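PDB 4KH9: DUF4785 domain-containing protein from Legionella pneumophila subsp. pneumophila, which is of unknown function but binds calcium ions and is built of three domains, the last two of the immunoglobulin-like E-set kind. Local coordinates for residues A[8-13]-A[173-178]; A[212-215]-A[221-224]; A[243-246]-A[251-254]; A[274-277]-A[283-286]; A[351-354]-A[359-362]. All coordinates share one frame; numbering follows the deposited sequence.

Contact 1 of 5, residues A[8-13]-A[173-178]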
loop_
_atom_site.group_PDB
_atom_site.type_symbol
_atom_site.label_atom_id
_atom_site.label_comp_id
_atom_site.label_asym_id
_atom_site.label_seq_id
_atom_site.Cartn_x
_atom_site.Cartn_y
_atom_site.Cartn_z
ATOM N N PRO A 8 1.679 -0.038 -25.366
ATOM C CA PRO A 8 0.439 0.603 -25.844
ATOM C C PRO A 8 -0.074 1.635 -24.841
ATOM O O PRO A 8 -0.060 1.371 -23.648
ATOM C CB PRO A 8 -0.537 -0.577 -25.969
ATOM C CG PRO A 8 0.332 -1.776 -26.071
ATOM C CD PRO A 8 1.483 -1.488 -25.178
ATOM N N THR A 9 -0.471 2.816 -25.308
ATOM C CA THR A 9 -0.947 3.848 -24.393
ATOM C C THR A 9 -2.449 3.658 -24.095
ATOM O O THR A 9 -3.185 3.039 -24.864
ATOM C CB THR A 9 -0.655 5.272 -24.898
ATOM O OG1 THR A 9 -1.416 5.533 -26.058
ATOM C CG2 THR A 9 0.818 5.535 -25.149
ATOM N N LYS A 10 -2.893 4.223 -22.979
ATOM C CA LYS A 10 -4.271 4.157 -22.519
ATOM C C LYS A 10 -4.687 5.553 -22.038
ATOM O O LYS A 10 -3.957 6.198 -21.286
ATOM C CB LYS A 10 -4.389 3.078 -21.403
ATOM C CG LYS A 10 -5.738 2.992 -20.685
ATOM C CD LYS A 10 -6.836 2.322 -21.466
ATOM C CE LYS A 10 -8.015 2.140 -20.552
ATOM N NZ LYS A 10 -9.252 1.830 -21.294
ATOM N N ALA A 11 -5.828 6.036 -22.516
ATOM C CA ALA A 11 -6.338 7.343 -22.095
ATOM C C ALA A 11 -7.079 7.220 -20.758
ATOM O O ALA A 11 -7.554 6.136 -20.411
ATOM C CB ALA A 11 -7.263 7.921 -23.164
ATOM N N TYR A 12 -7.148 8.327 -20.001
ATOM C CA TYR A 12 -7.897 8.398 -18.752
ATOM C C TYR A 12 -8.577 9.775 -18.667
ATOM O O TYR A 12 -8.140 10.731 -19.312
ATOM C CB TYR A 12 -7.025 8.098 -17.520
ATOM C CG TYR A 12 -5.994 9.150 -17.174
ATOM C CD1 TYR A 12 -4.773 9.199 -17.837
ATOM C CD2 TYR A 12 -6.206 10.047 -16.126
ATOM C CE1 TYR A 12 -3.812 10.157 -17.514
ATOM C CE2 TYR A 12 -5.233 10.983 -15.767
ATOM C CZ TYR A 12 -4.036 11.034 -16.467
ATOM O OH TYR A 12 -3.068 11.964 -16.152
ATOM N N GLU A 13 -9.689 9.842 -17.928
ATOM C CA GLU A 13 -10.437 11.072 -17.695
ATOM C C GLU A 13 -9.795 11.750 -16.513
ATOM O O GLU A 13 -9.785 11.196 -15.418
ATOM C CB GLU A 13 -11.950 10.804 -17.476
ATOM C CG GLU A 13 -12.667 10.198 -18.679
ATOM C CD GLU A 13 -14.169 10.011 -18.537
ATOM O OE1 GLU A 13 -14.832 10.878 -17.919
ATOM O OE2 GLU A 13 -14.692 9.019 -19.097
ATOM N N TYR A 173 2.423 -1.406 -10.640
ATOM C CA TYR A 173 1.687 -2.045 -11.722
ATOM C C TYR A 173 1.071 -1.005 -12.635
ATOM O O TYR A 173 0.952 0.157 -12.263
ATOM C CB TYR A 173 0.554 -2.936 -11.139
ATOM C CG TYR A 173 0.992 -4.078 -10.253
ATOM C CD1 TYR A 173 1.272 -5.328 -10.787
ATOM C CD2 TYR A 173 1.120 -3.910 -8.875
ATOM C CE1 TYR A 173 1.644 -6.396 -9.970
ATOM C CE2 TYR A 173 1.530 -4.959 -8.055
ATOM C CZ TYR A 173 1.785 -6.199 -8.609
ATOM O OH TYR A 173 2.155 -7.221 -7.796
ATOM N N GLN A 174 0.622 -1.435 -13.805
ATOM C CA GLN A 174 -0.067 -0.578 -14.752
ATOM C C GLN A 174 -1.305 -1.294 -15.280
ATOM O O GLN A 174 -1.486 -2.494 -15.042
ATOM C CB GLN A 174 0.855 -0.145 -15.911
ATOM C CG GLN A 174 1.935 0.832 -15.474
ATOM C CD GLN A 174 2.412 1.731 -16.609
ATOM O OE1 GLN A 174 3.075 1.277 -17.547
ATOM N NE2 GLN A 174 2.050 3.014 -16.572
ATOM N N TYR A 175 -2.156 -0.546 -15.975
ATOM C CA TYR A 175 -3.396 -1.021 -16.559
ATOM C C TYR A 175 -3.175 -2.331 -17.345
ATOM O O TYR A 175 -2.321 -2.388 -18.212
ATOM C CB TYR A 175 -4.015 0.067 -17.465
ATOM C CG TYR A 175 -5.314 -0.372 -18.099
ATOM C CD1 TYR A 175 -6.521 -0.247 -17.417
ATOM C CD2 TYR A 175 -5.335 -0.951 -19.364
ATOM C CE1 TYR A 175 -7.716 -0.701 -17.974
ATOM C CE2 TYR A 175 -6.524 -1.406 -19.930
ATOM C CZ TYR A 175 -7.712 -1.282 -19.230
ATOM O OH TYR A 175 -8.893 -1.723 -19.784
ATOM N N GLY A 176 -3.943 -3.357 -16.996
ATOM C CA GLY A 176 -3.875 -4.645 -17.652
ATOM C C GLY A 176 -2.897 -5.612 -17.049
ATOM O O GLY A 176 -2.854 -6.757 -17.482
ATOM N N ASP A 177 -2.089 -5.184 -16.060
ATOM C CA ASP A 177 -1.179 -6.140 -15.440
ATOM C C ASP A 177 -1.927 -7.134 -14.562
ATOM O O ASP A 177 -2.951 -6.790 -13.964
ATOM C CB ASP A 177 -0.133 -5.425 -14.576
ATOM C CG ASP A 177 0.949 -4.676 -15.342
ATOM O OD1 ASP A 177 1.015 -4.829 -16.580
ATOM O OD2 ASP A 177 1.724 -3.939 -14.697
ATOM N N LYS A 178 -1.380 -8.327 -14.436
ATOM C CA LYS A 178 -1.870 -9.322 -13.505
ATOM C C LYS A 178 -1.064 -9.195 -12.221
ATOM O O LYS A 178 0.176 -9.246 -12.248
ATOM C CB LYS A 178 -1.784 -10.730 -14.086
ATOM C CG LYS A 178 -2.383 -11.808 -13.143
ATOM C CD LYS A 178 -3.059 -12.958 -13.910
ATOM C CE LYS A 178 -2.078 -13.795 -14.710
ATOM N NZ LYS A 178 -2.717 -14.983 -15.329
#
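Lys10, in the linker between strands 2-3 and 25-29, lays its side chain over the ring of Tyr175, in the turn joining strands 172-174 and 178-186. The example shows how a lysine can use its carbons and its charge separately. CE does most of the touching: it rides 3.8 Å from the centroid of the Tyr175 ring, 16° off the normal, a CH-pi contact over one face that is displaced toward CZ. CD follows behind, 4.0 Å from Tyr175 CE2. The chain reaches this position because it bends at chi2 (76°) and then runs straight to the ammonium group, which lies over the hydroxyl end of the tyrosine and forms a salt bridge with Glu230. Tyr175 is the second residue of a type II beta turn from Gln174 to Asp177, with Gly176 third, where the positive phi suits a residue without a side chain. Asp177 N closes the turn on Gln174 O at 2.9 Å, and Asp177 OD2 receives Gln174 N at the same length, the donor standing above the carboxylate plane. Backbone bonds join Tyr175 to Ser264 and Lys10 to Pro266, at the passage from strand 251-264 to strand 268-278.

Contact 2 of 5, residues A[212-215]-A[221-224]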
loop_
_atom_site.group_PDB
_atom_site.type_symbol
_atom_site.label_atom_id
_atom_site.label_comp_id
_atom_site.label_asym_id
_atom_site.label_seq_id
_atom_site.Cartn_x
_atom_site.Cartn_y
_atom_site.Cartn_z
ATOM N N ASN A 212 -8.554 -13.796 -6.784
ATOM C CA ASN A 212 -8.904 -15.198 -6.989
ATOM C C ASN A 212 -7.812 -16.023 -6.336
ATOM O O ASN A 212 -6.639 -15.914 -6.731
ATOM C CB ASN A 212 -9.051 -15.465 -8.479
ATOM C CG ASN A 212 -10.102 -14.584 -9.132
ATOM O OD1 ASN A 212 -9.833 -13.843 -10.082
ATOM N ND2 ASN A 212 -11.309 -14.605 -8.606
ATOM N N LEU A 213 -8.170 -16.807 -5.319
ATOM C CA LEU A 213 -7.197 -17.535 -4.513
ATOM C C LEU A 213 -7.042 -19.011 -4.864
ATOM O O LEU A 213 -7.987 -19.699 -5.273
ATOM C CB LEU A 213 -7.594 -17.442 -3.002
ATOM C CG LEU A 213 -7.692 -16.029 -2.405
ATOM C CD1 LEU A 213 -8.460 -16.050 -1.080
ATOM C CD2 LEU A 213 -6.330 -15.419 -2.213
ATOM N N THR A 214 -5.822 -19.509 -4.608
ATOM C CA THR A 214 -5.469 -20.921 -4.739
ATOM C C THR A 214 -4.637 -21.285 -3.555
ATOM O O THR A 214 -3.760 -20.536 -3.190
ATOM C CB THR A 214 -4.741 -21.263 -6.081
ATOM O OG1 THR A 214 -3.592 -20.431 -6.203
ATOM C CG2 THR A 214 -5.615 -21.085 -7.307
ATOM N N LYS A 215 -4.909 -22.434 -2.953
ATOM C CA LYS A 215 -4.167 -22.980 -1.836
ATOM C C LYS A 215 -2.872 -23.604 -2.363
ATOM O O LYS A 215 -2.915 -24.511 -3.209
ATOM C CB LYS A 215 -5.039 -24.011 -1.093
ATOM C CG LYS A 215 -4.477 -24.381 0.278
ATOM C CD LYS A 215 -5.515 -25.069 1.119
ATOM C CE LYS A 215 -4.919 -25.555 2.421
ATOM N NZ LYS A 215 -5.971 -26.126 3.319
ATOM N N PHE A 221 -1.288 -19.379 0.633
ATOM C CA PHE A 221 -2.221 -19.084 -0.450
ATOM C C PHE A 221 -1.605 -18.121 -1.425
ATOM O O PHE A 221 -0.881 -17.211 -1.025
ATOM C CB PHE A 221 -3.542 -18.482 0.087
ATOM C CG PHE A 221 -4.520 -19.521 0.590
ATOM C CD1 PHE A 221 -4.330 -20.145 1.822
ATOM C CD2 PHE A 221 -5.617 -19.888 -0.170
ATOM C CE1 PHE A 221 -5.223 -21.127 2.272
ATOM C CE2 PHE A 221 -6.521 -20.847 0.293
ATOM C CZ PHE A 221 -6.311 -21.468 1.505
ATOM N N GLU A 222 -1.949 -18.291 -2.708
ATOM C CA GLU A 222 -1.594 -17.337 -3.754
ATOM C C GLU A 222 -2.864 -16.718 -4.277
ATOM O O GLU A 222 -3.882 -17.395 -4.356
ATOM C CB GLU A 222 -0.796 -18.004 -4.878
ATOM C CG GLU A 222 0.621 -18.374 -4.478
ATOM C CD GLU A 222 1.402 -19.110 -5.549
ATOM O OE1 GLU A 222 0.854 -20.079 -6.125
ATOM O OE2 GLU A 222 2.586 -18.761 -5.762
ATOM N N GLY A 223 -2.818 -15.438 -4.607
ATOM C CA GLY A 223 -3.979 -14.749 -5.142
ATOM C C GLY A 223 -3.635 -13.980 -6.400
ATOM O O GLY A 223 -2.551 -13.414 -6.488
ATOM N N THR A 224 -4.531 -13.973 -7.390
ATOM C CA THR A 224 -4.328 -13.185 -8.603
ATOM C C THR A 224 -5.557 -12.353 -8.911
ATOM O O THR A 224 -6.668 -12.720 -8.524
ATOM C CB THR A 224 -3.969 -14.037 -9.848
ATOM O OG1 THR A 224 -5.078 -14.856 -10.216
ATOM C CG2 THR A 224 -2.720 -14.867 -9.673
HETATM O O HOH W 1 -7.626 -13.558 -11.721
HETATM O O HOH W 2 -3.583 -18.157 -7.656
#
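Asn212 and Thr224 form one hydrogen-bonded antiparallel pair and Thr214 and Glu222 the next, illustrating how two doubly bonded pairs set the register of a hairpin. Asn212 N reaches Thr224 O at 2.8 Å, nearly straight at 168° and in the carbonyl plane, while the return bond from Thr224 N is tilted from the Asn212 carbonyl plane. Thr214 N meets Glu222 O at 2.9 Å, and Glu222 N answers to Thr214 O; both donors lie close to the line of the carbonyl bond. Water extends this network on the face of Asn212 and Thr224. One molecule donates to Asn212 OD1 at 2.8 Å and bonds Thr224 OG1; a second bonds Thr214 OG1 at 2.7 Å and gives a weak bond to Glu222 O. On the face of Leu213, Lys215 and Phe221 the cross-strand contacts are made by carbon atoms. The extended Lys215 chain crosses one face of the Phe221 ring, with CA 4.0 Å from the centroid and CG 3.7 Å from CZ, before its ammonium group reaches a salt bridge with Asp193 and hydrogen bonds to Val194 O and Asn195 OD1. Leu213 CD2 lies 3.8 Å from Gly223 CA, and both Leu213 and Phe221 touch Val197 of strand 196-202, which carries calcium ligands Asp196 and Asp198. This is a twisted beta hairpin of strands 208-217 and 220-226 within an immunoglobulin-like E-set domain.

Contact 3 of 5, residues A[243-246]-A[251-254]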
loop_
_atom_site.group_PDB
_atom_site.type_symbol
_atom_site.label_atom_id
_atom_site.label_comp_id
_atom_site.label_asym_id
_atom_site.label_seq_id
_atom_site.Cartn_x
_atom_site.Cartn_y
_atom_site.Cartn_z
ATOM N N ASP A 243 -7.821 -11.281 5.105
ATOM C CA ASP A 243 -8.357 -11.760 6.372
ATOM C C ASP A 243 -8.298 -13.263 6.370
ATOM O O ASP A 243 -8.725 -13.910 5.411
ATOM C CB ASP A 243 -9.803 -11.244 6.591
ATOM C CG ASP A 243 -10.265 -11.147 8.041
ATOM O OD1 ASP A 243 -9.457 -11.481 8.964
ATOM O OD2 ASP A 243 -11.424 -10.734 8.264
ATOM N N VAL A 244 -7.684 -13.822 7.410
ATOM C CA VAL A 244 -7.511 -15.258 7.532
ATOM C C VAL A 244 -8.064 -15.739 8.912
ATOM O O VAL A 244 -7.796 -15.115 9.959
ATOM C CB VAL A 244 -6.007 -15.581 7.362
ATOM C CG1 VAL A 244 -5.681 -17.021 7.712
ATOM C CG2 VAL A 244 -5.524 -15.247 5.940
ATOM N N GLN A 245 -8.778 -16.868 8.906
ATOM C CA GLN A 245 -9.200 -17.485 10.154
ATOM C C GLN A 245 -9.014 -19.008 10.092
ATOM O O GLN A 245 -9.342 -19.622 9.092
ATOM C CB GLN A 245 -10.640 -17.144 10.547
ATOM C CG GLN A 245 -10.931 -17.628 11.971
ATOM C CD GLN A 245 -12.193 -17.125 12.572
ATOM O OE1 GLN A 245 -12.387 -15.931 12.759
ATOM N NE2 GLN A 245 -13.012 -18.038 13.028
ATOM N N THR A 246 -8.447 -19.597 11.148
ATOM C CA THR A 246 -8.342 -21.047 11.281
ATOM C C THR A 246 -8.490 -21.372 12.777
ATOM O O THR A 246 -8.737 -20.472 13.582
ATOM C CB THR A 246 -7.086 -21.645 10.623
ATOM O OG1 THR A 246 -7.238 -23.067 10.612
ATOM C CG2 THR A 246 -5.792 -21.266 11.316
ATOM N N GLU A 251 -8.381 -23.102 20.101
ATOM C CA GLU A 251 -7.975 -21.718 19.863
ATOM C C GLU A 251 -8.303 -21.225 18.463
ATOM O O GLU A 251 -7.994 -21.883 17.475
ATOM C CB GLU A 251 -6.467 -21.561 20.084
ATOM C CG GLU A 251 -5.991 -21.854 21.485
ATOM C CD GLU A 251 -4.488 -21.722 21.575
ATOM O OE1 GLU A 251 -4.014 -20.587 21.811
ATOM O OE2 GLU A 251 -3.782 -22.736 21.371
ATOM N N ILE A 252 -8.893 -20.033 18.394
ATOM C CA ILE A 252 -9.190 -19.306 17.164
ATOM C C ILE A 252 -7.918 -18.540 16.778
ATOM O O ILE A 252 -7.352 -17.798 17.601
ATOM C CB ILE A 252 -10.434 -18.366 17.323
ATOM C CG1 ILE A 252 -11.721 -19.121 17.766
ATOM C CG2 ILE A 252 -10.673 -17.486 16.085
ATOM C CD1 ILE A 252 -12.409 -20.029 16.753
ATOM N N ILE A 253 -7.458 -18.763 15.543
ATOM C CA ILE A 253 -6.320 -18.079 14.954
ATOM C C ILE A 253 -6.890 -17.117 13.925
ATOM O O ILE A 253 -7.398 -17.542 12.871
ATOM C CB ILE A 253 -5.244 -19.035 14.345
ATOM C CG1 ILE A 253 -5.047 -20.385 15.126
ATOM C CG2 ILE A 253 -3.939 -18.300 14.013
ATOM C CD1 ILE A 253 -4.425 -20.351 16.467
ATOM N N ARG A 254 -6.852 -15.834 14.241
ATOM C CA ARG A 254 -7.390 -14.808 13.348
ATOM C C ARG A 254 -6.344 -13.755 13.078
ATOM O O ARG A 254 -5.786 -13.182 14.017
ATOM C CB ARG A 254 -8.648 -14.168 13.967
ATOM C CG ARG A 254 -9.179 -13.002 13.178
ATOM C CD ARG A 254 -10.356 -13.325 12.316
ATOM N NE ARG A 254 -10.857 -12.136 11.619
ATOM C CZ ARG A 254 -11.905 -11.408 12.007
ATOM N NH1 ARG A 254 -12.575 -11.724 13.112
ATOM N NH2 ARG A 254 -12.292 -10.362 11.294
#
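Arg254 grips the carboxylate of Asp243 side-on, a worked example of a salt bridge in which two nitrogens serve two oxygens. NE donates to OD1 at 3.1 Å and 173°, with the oxygen practically in the guanidinium plane and approached on its syn side. Asp243 OD2 takes Arg254 NH2 on its syn lone pair at 3.2 Å; this second bond is more bent (143°), and the two planes are turned 38° against each other. NH2 has a further acceptor in Glu51, so two carboxylates share the charge, which would be expected to strengthen the hold on the arginine. Its chain gets there by bending at chi2, and the bend brings CD within 3.3 Å of Gln245 OE1. Ile252 CG2 packs on the amide of Gln245, 3.8 Å from its CD. In the backbone, Thr246 and Ile253 form the hydrogen-bonded pair: Thr246 N gives to Ile253 O, Ile253 N gives to Thr246 O, both at 2.9 Å. Val244 bonds Arg255, while the backbones of Asp243 and Gln245 bond those of Asp198 and Asp196, both calcium ligands. The Thr246 hydroxyl is satisfied by Asp193 O, while its CG2 lies alongside Ile253 CB.

The hairpin of strands 238-248 and 251-264 is flanked by strand 196-202, which bears those ligands; the Gln245 side chain comes to about 6 Å from a bound calcium ion. Val244, Thr246 and Ile253 rest on Ile183 and Leu185 of strand 178-186, whereas Ile252 and Arg254 touch Ser65 of strand 62-65 in the N-terminal domain.

Contact 4 of 5, residues A[274-277]-A[283-286]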
loop_
_atom_site.group_PDB
_atom_site.type_symbol
_atom_site.label_atom_id
_atom_site.label_comp_id
_atom_site.label_asym_id
_atom_site.label_seq_id
_atom_site.Cartn_x
_atom_site.Cartn_y
_atom_site.Cartn_z
ATOM N N LYS A 274 17.537 9.133 -29.652
ATOM C CA LYS A 274 18.707 9.385 -30.491
ATOM C C LYS A 274 19.484 10.561 -29.905
ATOM O O LYS A 274 18.909 11.420 -29.231
ATOM C CB LYS A 274 18.270 9.656 -31.955
ATOM C CG LYS A 274 19.402 9.768 -32.974
ATOM C CD LYS A 274 18.940 10.419 -34.286
ATOM C CE LYS A 274 20.051 10.559 -35.307
ATOM N NZ LYS A 274 20.469 9.250 -35.882
ATOM N N LYS A 275 20.793 10.571 -30.137
ATOM C CA LYS A 275 21.686 11.659 -29.741
ATOM C C LYS A 275 21.627 12.675 -30.874
ATOM O O LYS A 275 21.812 12.311 -32.038
ATOM C CB LYS A 275 23.102 11.127 -29.457
ATOM C CG LYS A 275 24.113 12.166 -29.003
ATOM C CD LYS A 275 25.487 11.513 -28.833
ATOM C CE LYS A 275 26.607 12.466 -29.171
ATOM N NZ LYS A 275 27.944 11.823 -29.088
ATOM N N LEU A 276 21.238 13.913 -30.541
ATOM C CA LEU A 276 21.062 15.014 -31.495
ATOM C C LEU A 276 22.375 15.768 -31.689
ATOM O O LEU A 276 22.724 16.087 -32.830
ATOM C CB LEU A 276 19.947 15.967 -30.977
ATOM C CG LEU A 276 19.326 16.981 -31.952
ATOM C CD1 LEU A 276 18.450 16.301 -32.997
ATOM C CD2 LEU A 276 18.472 17.988 -31.206
ATOM N N SER A 277 23.097 16.049 -30.577
ATOM C CA SER A 277 24.361 16.788 -30.568
ATOM C C SER A 277 25.294 16.265 -29.488
ATOM O O SER A 277 24.847 15.628 -28.538
ATOM C CB SER A 277 24.098 18.280 -30.354
ATOM O OG SER A 277 25.288 19.048 -30.394
ATOM N N PHE A 283 19.832 15.007 -26.478
ATOM C CA PHE A 283 19.111 13.829 -26.941
ATOM C C PHE A 283 17.692 14.193 -27.257
ATOM O O PHE A 283 17.170 15.154 -26.694
ATOM C CB PHE A 283 19.146 12.702 -25.889
ATOM C CG PHE A 283 20.529 12.273 -25.482
ATOM C CD1 PHE A 283 21.213 12.941 -24.469
ATOM C CD2 PHE A 283 21.172 11.230 -26.140
ATOM C CE1 PHE A 283 22.520 12.591 -24.141
ATOM C CE2 PHE A 283 22.477 10.868 -25.797
ATOM C CZ PHE A 283 23.139 11.553 -24.800
ATOM N N VAL A 284 17.072 13.436 -28.164
ATOM C CA VAL A 284 15.678 13.616 -28.558
ATOM C C VAL A 284 14.954 12.269 -28.413
ATOM O O VAL A 284 15.471 11.237 -28.832
ATOM C CB VAL A 284 15.460 14.247 -29.965
ATOM C CG1 VAL A 284 15.749 15.745 -29.957
ATOM C CG2 VAL A 284 16.257 13.543 -31.056
ATOM N N VAL A 285 13.777 12.284 -27.801
ATOM C CA VAL A 285 12.983 11.067 -27.591
ATOM C C VAL A 285 11.603 11.279 -28.175
ATOM O O VAL A 285 10.977 12.303 -27.886
ATOM C CB VAL A 285 12.880 10.640 -26.093
ATOM C CG1 VAL A 285 12.374 9.196 -25.949
ATOM C CG2 VAL A 285 14.199 10.791 -25.368
ATOM N N THR A 286 11.090 10.287 -28.926
ATOM C CA THR A 286 9.721 10.327 -29.446
ATOM C C THR A 286 8.789 9.832 -28.315
ATOM O O THR A 286 9.132 8.893 -27.585
ATOM C CB THR A 286 9.609 9.513 -30.752
ATOM O OG1 THR A 286 10.365 10.159 -31.772
ATOM C CG2 THR A 286 8.179 9.339 -31.224
#
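Phe283 and Lys275 stand opposite each other as a non-hydrogen-bonded antiparallel pair, and their side chains cross at a slant, an instance of an aromatic ring bearing on the aliphatic root of a lysine. The ring's CE2 corner does the touching: it lies 3.7 Å from Lys275 CB, while CD2 approaches Lys275 CA. With CG anti to the backbone N (chi1 -179°), the lysine chain runs outward past the ring, and its ammonium group ends in a salt bridge with Asp341. Val284 lies on the face away from Phe283, and Leu276, from a classic beta bulge in which it and Ser277 both face Thr282, reaches over to it with both methyls, CD2 meeting CG1 at 3.7 Å and CD1 meeting CG2 at 4.0 Å. Next to the Lys275-Phe283 pair, the backbones of Lys274 and Val284 exchange two bonds, Lys274 N to Val284 O at 3.1 Å and Val284 N to Lys274 O at 2.9 Å. Strand 281-289 continues the sheet on its other edge with strand 325-333, where Phe283 meets the ring of Phe331 with planes about 25° apart and Val284 touches Val328 and Gln330; Leu369 and Leu372 also cover the phenylalanine.

Contact 5 of 5, residues A[351-354]-A[359-362]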
loop_
_atom_site.group_PDB
_atom_site.type_symbol
_atom_site.label_atom_id
_atom_site.label_comp_id
_atom_site.label_asym_id
_atom_site.label_seq_id
_atom_site.Cartn_x
_atom_site.Cartn_y
_atom_site.Cartn_z
ATOM N N LEU A 351 9.389 8.508 -17.696
ATOM C CA LEU A 351 8.409 9.508 -18.072
ATOM C C LEU A 351 7.342 9.583 -16.977
ATOM O O LEU A 351 6.742 8.570 -16.633
ATOM C CB LEU A 351 7.808 9.203 -19.460
ATOM C CG LEU A 351 6.845 10.256 -20.026
ATOM C CD1 LEU A 351 7.594 11.494 -20.489
ATOM C CD2 LEU A 351 6.092 9.689 -21.200
ATOM N N ILE A 352 7.176 10.775 -16.386
ATOM C CA ILE A 352 6.237 11.015 -15.285
ATOM C C ILE A 352 5.024 11.750 -15.812
ATOM O O ILE A 352 5.179 12.698 -16.569
ATOM C CB ILE A 352 6.904 11.821 -14.107
ATOM C CG1 ILE A 352 8.118 11.069 -13.532
ATOM C CG2 ILE A 352 5.890 12.120 -12.964
ATOM C CD1 ILE A 352 9.026 11.866 -12.617
ATOM N N ASP A 353 3.851 11.370 -15.346
ATOM C CA ASP A 353 2.591 12.058 -15.627
ATOM C C ASP A 353 2.233 12.804 -14.363
ATOM O O ASP A 353 1.865 12.165 -13.388
ATOM C CB ASP A 353 1.488 11.068 -16.064
ATOM C CG ASP A 353 0.115 11.666 -16.337
ATOM O OD1 ASP A 353 -0.082 12.879 -16.065
ATOM O OD2 ASP A 353 -0.746 10.942 -16.864
ATOM N N TYR A 354 2.306 14.152 -14.369
ATOM C CA TYR A 354 1.992 14.939 -13.176
ATOM C C TYR A 354 0.506 14.947 -12.859
ATOM O O TYR A 354 0.144 15.272 -11.726
ATOM C CB TYR A 354 2.502 16.365 -13.301
ATOM C CG TYR A 354 4.003 16.449 -13.134
ATOM C CD1 TYR A 354 4.587 16.339 -11.879
ATOM C CD2 TYR A 354 4.829 16.705 -14.217
ATOM C CE1 TYR A 354 5.960 16.465 -11.707
ATOM C CE2 TYR A 354 6.204 16.846 -14.058
ATOM C CZ TYR A 354 6.771 16.702 -12.803
ATOM O OH TYR A 354 8.128 16.823 -12.633
ATOM N N THR A 359 5.089 7.502 -12.473
ATOM C CA THR A 359 5.955 7.164 -13.608
ATOM C C THR A 359 5.061 6.313 -14.502
ATOM O O THR A 359 4.476 5.338 -14.003
ATOM C CB THR A 359 7.246 6.472 -13.116
ATOM O OG1 THR A 359 7.988 7.411 -12.361
ATOM C CG2 THR A 359 8.122 5.977 -14.245
ATOM N N VAL A 360 4.851 6.718 -15.770
ATOM C CA VAL A 360 3.937 5.964 -16.646
ATOM C C VAL A 360 4.716 5.088 -17.650
ATOM O O VAL A 360 4.158 4.117 -18.186
ATOM C CB VAL A 360 2.905 6.865 -17.342
ATOM C CG1 VAL A 360 1.949 7.445 -16.303
ATOM C CG2 VAL A 360 3.561 7.985 -18.172
ATOM N N TYR A 361 6.007 5.394 -17.828
ATOM C CA TYR A 361 6.924 4.668 -18.697
ATOM C C TYR A 361 8.309 4.747 -18.127
ATOM O O TYR A 361 8.753 5.821 -17.730
ATOM C CB TYR A 361 6.920 5.191 -20.151
ATOM C CG TYR A 361 7.724 4.329 -21.109
ATOM C CD1 TYR A 361 9.115 4.427 -21.172
ATOM C CD2 TYR A 361 7.104 3.377 -21.909
ATOM C CE1 TYR A 361 9.869 3.576 -21.979
ATOM C CE2 TYR A 361 7.849 2.542 -22.754
ATOM C CZ TYR A 361 9.233 2.649 -22.784
ATOM O OH TYR A 361 9.992 1.839 -23.598
ATOM N N GLN A 362 9.005 3.604 -18.089
ATOM C CA GLN A 362 10.388 3.603 -17.652
ATOM C C GLN A 362 11.175 2.518 -18.354
ATOM O O GLN A 362 10.683 1.412 -18.587
ATOM C CB GLN A 362 10.539 3.479 -16.131
ATOM C CG GLN A 362 9.808 2.318 -15.463
ATOM C CD GLN A 362 9.633 2.566 -13.986
ATOM O OE1 GLN A 362 10.578 2.928 -13.272
ATOM N NE2 GLN A 362 8.412 2.367 -13.499
#
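Asp353 sets its CB against Val360 CG1, 3.7 Å away, and from that apolar foot rises to a carboxylate gripped from several sides, a clear case of a buried charge supplied with donors by the fold. CG stands anti to the backbone N (chi1 178°), which carries the carboxylate away to partners outside the two strands. OD1 accepts from Gly355 N and Ser293 OG. OD2 bonds the hydroxyls of Tyr12 and Ser267 and the side-chain amide of Gln356. Such a set of partners would be expected to stabilise the ionised form.

Along the backbone, Leu351 is the pivot. Its N gives to Tyr361 O at 2.8 Å, in the carbonyl plane, whereas its O takes a bond from Val360 N at 2.8 Å and a weak one from Tyr361 N at 3.5 Å. Packing follows the same lines: Leu351 CB lies 4.2 Å from Tyr361 CB, Leu351 CD2 4.3 Å from Val360 CG2, and, on the other face, Ile352 CG1 3.8 Å from Thr359 OG1. Tyr361 carries its hydroxyl on to Pro5 O. With Val360 and Tyr361 both facing Leu351, the register slips by one residue, the mark of a classic beta bulge, here in the hairpin of strands 345-353 and 358-368 at the edge of an E-set sheet.

Overall arrangement
Four of the five contacts join the two strands of a beta hairpin; contact 1 instead brings together parts of the chain 160 residues apart and lies at the surface. Contacts 2 and 3, both partly buried, share a sheet of the central domain, their centres about 17 Å apart, one trimmed with water and the other with a salt bridge close to bound calcium. Contacts 4 and 5 belong to the C-terminal domain and both contain bulges, yet contact 4 is a surface pairing near one end of the molecule, whereas contact 5 is buried. Contact 1 touches contact 5, Gln174 NE2 lying 2.9 Å from Val360 O in a probable hydrogen bond, and so links the two domains.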